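Local coordinates for TqaA (Penicillium aethiopicum, PDB 5EJD), which probably acts as a nonribosomal peptide synthetase, represented here by its C-terminal condensation-type domain, which binds a 4'-phosphopantetheine arm, at residues S176-F181 and N383-F388. Residues are numbered along the deposited sequence; the frame is centred on the assembly and turned at random.
Sequences SIPKLF and NIDLSF. With PNS (4'-phosphopantetheine), chain R.
Phe388 of loop 383-388 packs against Phe181 and Ile177 of helix 177-188, in the other half of the condensation domain, while the same loop touches the phosphopantetheine arm through Asn383 and Ile384. Phe181 directs an edge at the face of Phe388 in an offset edge-to-face pair, ring centroids 5.7 Å apart and planes at 83°. With CB of Phe181 directed at the loop and CG anti to the carbonyl carbon, beside the backbone N (chi1 -54°), CD2 and CE2 lie at Phe388, CE2 coming to 3.8 Å from Phe388 CD2. Ile177 suits its place because its branched side chain offers the CG2 methyl to Phe388 CE2 at 3.9 Å, crossing the phenylalanine at about a right angle. Pro178, whose lack of an amide proton costs nothing in a first helical turn, sets CG near the plane of the Phe388 ring at its edge; the same CG makes a van der Waals contact with the carboxylate of exposed Asp385, 3.6 Å from OD2, at the solvent-facing rim. Trp63 and Tyr61 of strand 58-66 also meet Phe181 edge-to-face, extending the aromatic cluster. At the other end of the loop, Asn383 ND2 donates to PNS O27 (3.2 Å, N-H...O angle 150°), while Ile384 CG2 lies 3.5 Å from PNS C38, an apolar side chain against the arm's aliphatic part. Were Asn383 replaced by an alanine, PNS O27 would probably lose this donor, leaving the phosphate end freer to move. Helix and loop are therefore joined mainly by apolar and aromatic packing, whereas the loop's hydrogen bond to the arm comes from Asn383.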
loop_
_atom_site.group_PDB
_atom_site.type_symbol
_atom_site.label_atom_id
_atom_site.label_comp_id
_atom_site.label_asym_id
_atom_site.label_seq_id
_atom_site.Cartn_x
_atom_site.Cartn_y
_atom_site.Cartn_z
ATOM N N SER A 176 5.832 2.411 -1.799
ATOM C CA SER A 176 7.249 2.292 -1.472
ATOM C C SER A 176 8.013 1.214 -2.297
ATOM O O SER A 176 9.207 1.318 -2.471
ATOM C CB SER A 176 7.402 2.022 0.051
ATOM O OG SER A 176 6.965 0.693 0.412
ATOM N N ILE A 177 7.329 0.205 -2.826
ATOM C CA ILE A 177 8.002 -0.778 -3.653
ATOM C C ILE A 177 8.829 -0.169 -4.827
ATOM O O ILE A 177 9.917 -0.669 -5.099
ATOM C CB ILE A 177 7.044 -1.928 -4.086
ATOM C CG1 ILE A 177 7.796 -3.132 -4.673
ATOM C CG2 ILE A 177 6.045 -1.477 -5.101
ATOM C CD1 ILE A 177 8.623 -3.861 -3.656
ATOM N N PRO A 178 8.359 0.896 -5.513
ATOM C CA PRO A 178 9.219 1.464 -6.576
ATOM C C PRO A 178 10.544 1.964 -6.083
ATOM O O PRO A 178 11.496 2.019 -6.834
ATOM C CB PRO A 178 8.433 2.677 -7.074
ATOM C CG PRO A 178 7.020 2.389 -6.690
ATOM C CD PRO A 178 7.098 1.647 -5.393
ATOM N N LYS A 179 10.589 2.358 -4.821
ATOM C CA LYS A 179 11.809 2.827 -4.226
ATOM C C LYS A 179 12.767 1.704 -4.007
ATOM O O LYS A 179 13.950 1.902 -4.030
ATOM C CB LYS A 179 11.494 3.559 -2.930
ATOM C CG LYS A 179 11.127 4.991 -3.244
ATOM C CD LYS A 179 11.926 5.981 -2.450
ATOM C CE LYS A 179 11.959 7.348 -3.085
ATOM N NZ LYS A 179 10.776 7.666 -3.908
ATOM N N LEU A 180 12.282 0.505 -3.762
ATOM C CA LEU A 180 13.170 -0.622 -3.652
ATOM C C LEU A 180 13.895 -0.796 -5.010
ATOM O O LEU A 180 15.094 -0.964 -5.026
ATOM C CB LEU A 180 12.400 -1.873 -3.274
ATOM C CG LEU A 180 13.141 -3.127 -2.869
ATOM C CD1 LEU A 180 12.211 -4.081 -2.170
ATOM C CD2 LEU A 180 13.654 -3.860 -4.077
ATOM N N PHE A 181 13.166 -0.749 -6.131
ATOM C CA PHE A 181 13.777 -0.935 -7.440
ATOM C C PHE A 181 14.667 0.230 -7.845
ATOM O O PHE A 181 15.794 0.005 -8.279
ATOM C CB PHE A 181 12.746 -1.202 -8.490
ATOM C CG PHE A 181 11.859 -2.337 -8.164
ATOM C CD1 PHE A 181 12.366 -3.490 -7.575
ATOM C CD2 PHE A 181 10.489 -2.278 -8.460
ATOM C CE1 PHE A 181 11.538 -4.560 -7.269
ATOM C CE2 PHE A 181 9.666 -3.342 -8.162
ATOM C CZ PHE A 181 10.192 -4.483 -7.545
ATOM N N ASN A 383 -4.134 3.616 -7.166
ATOM C CA ASN A 383 -3.574 4.786 -7.731
ATOM C C ASN A 383 -2.123 4.932 -7.357
ATOM O O ASN A 383 -1.660 5.979 -6.921
ATOM C CB ASN A 383 -4.413 6.034 -7.414
ATOM C CG ASN A 383 -4.772 6.167 -5.967
ATOM O OD1 ASN A 383 -4.527 5.290 -5.143
ATOM N ND2 ASN A 383 -5.399 7.281 -5.646
ATOM N N ILE A 384 -1.367 3.906 -7.674
ATOM C CA ILE A 384 0.069 3.841 -7.413
ATOM C C ILE A 384 0.733 3.348 -8.706
ATOM O O ILE A 384 0.052 3.014 -9.661
ATOM C CB ILE A 384 0.335 2.773 -6.382
ATOM C CG1 ILE A 384 -0.534 1.551 -6.747
ATOM C CG2 ILE A 384 0.007 3.293 -5.023
ATOM C CD1 ILE A 384 -0.127 0.294 -6.099
ATOM N N ASP A 385 2.049 3.246 -8.737
ATOM C CA ASP A 385 2.735 2.735 -9.957
ATOM C C ASP A 385 2.286 1.337 -10.281
ATOM O O ASP A 385 2.305 0.456 -9.453
ATOM C CB ASP A 385 4.250 2.734 -9.784
ATOM C CG ASP A 385 4.833 4.122 -9.757
ATOM O OD1 ASP A 385 4.057 5.099 -9.853
ATOM O OD2 ASP A 385 6.076 4.257 -9.618
ATOM N N LEU A 386 1.941 1.140 -11.536
ATOM C CA LEU A 386 1.537 -0.180 -12.042
ATOM C C LEU A 386 2.571 -0.848 -12.933
ATOM O O LEU A 386 2.457 -2.032 -13.201
ATOM C CB LEU A 386 0.226 -0.043 -12.841
ATOM C CG LEU A 386 -0.960 0.541 -12.058
ATOM C CD1 LEU A 386 -2.112 0.825 -12.993
ATOM C CD2 LEU A 386 -1.346 -0.395 -10.916
ATOM N N SER A 387 3.555 -0.079 -13.392
ATOM C CA SER A 387 4.665 -0.603 -14.208
ATOM C C SER A 387 5.960 -0.212 -13.492
ATOM O O SER A 387 5.994 0.731 -12.702
ATOM C CB SER A 387 4.605 -0.099 -15.663
ATOM O OG SER A 387 4.763 1.311 -15.748
ATOM N N PHE A 388 6.986 -1.024 -13.665
ATOM C CA PHE A 388 8.227 -0.831 -12.929
ATOM C C PHE A 388 9.426 -0.912 -13.832
ATOM O O PHE A 388 9.372 -1.537 -14.874
ATOM C CB PHE A 388 8.344 -1.877 -11.844
ATOM C CG PHE A 388 7.165 -1.932 -10.980
ATOM C CD1 PHE A 388 6.110 -2.774 -11.301
ATOM C CD2 PHE A 388 7.085 -1.127 -9.852
ATOM C CE1 PHE A 388 4.985 -2.810 -10.499
ATOM C CE2 PHE A 388 5.980 -1.175 -9.036
ATOM C CZ PHE A 388 4.925 -2.020 -9.360
HETATM O O23 PNS R . -7.249 9.734 -5.184
HETATM P P24 PNS R . -7.781 9.449 -3.800
HETATM O O26 PNS R . -9.179 9.855 -3.544
HETATM O O27 PNS R . -7.283 8.008 -3.225
HETATM C C28 PNS R . -7.754 7.292 -2.099
HETATM C C29 PNS R . -6.978 5.931 -1.782
HETATM C C30 PNS R . -7.653 5.235 -2.918
HETATM C C31 PNS R . -7.613 5.922 -0.380
HETATM C C32 PNS R . -5.481 6.341 -1.941
HETATM O O33 PNS R . -5.217 7.533 -1.101
HETATM C C34 PNS R . -4.695 5.224 -1.281
HETATM O O35 PNS R . -4.471 5.247 -0.065
HETATM N N36 PNS R . -4.244 4.068 -1.644
HETATM C C37 PNS R . -4.208 3.343 -2.832
HETATM C C38 PNS R . -2.838 2.717 -3.025
HETATM C C39 PNS R . -2.555 1.391 -2.371
HETATM O O40 PNS R . -2.339 1.370 -1.189
HETATM N N41 PNS R . -2.462 0.336 -3.179
HETATM C C42 PNS R . -2.196 -1.009 -2.737
HETATM C C43 PNS R . -0.832 -1.160 -2.147
HETATM S S44 PNS R . -0.093 -2.726 -2.659
#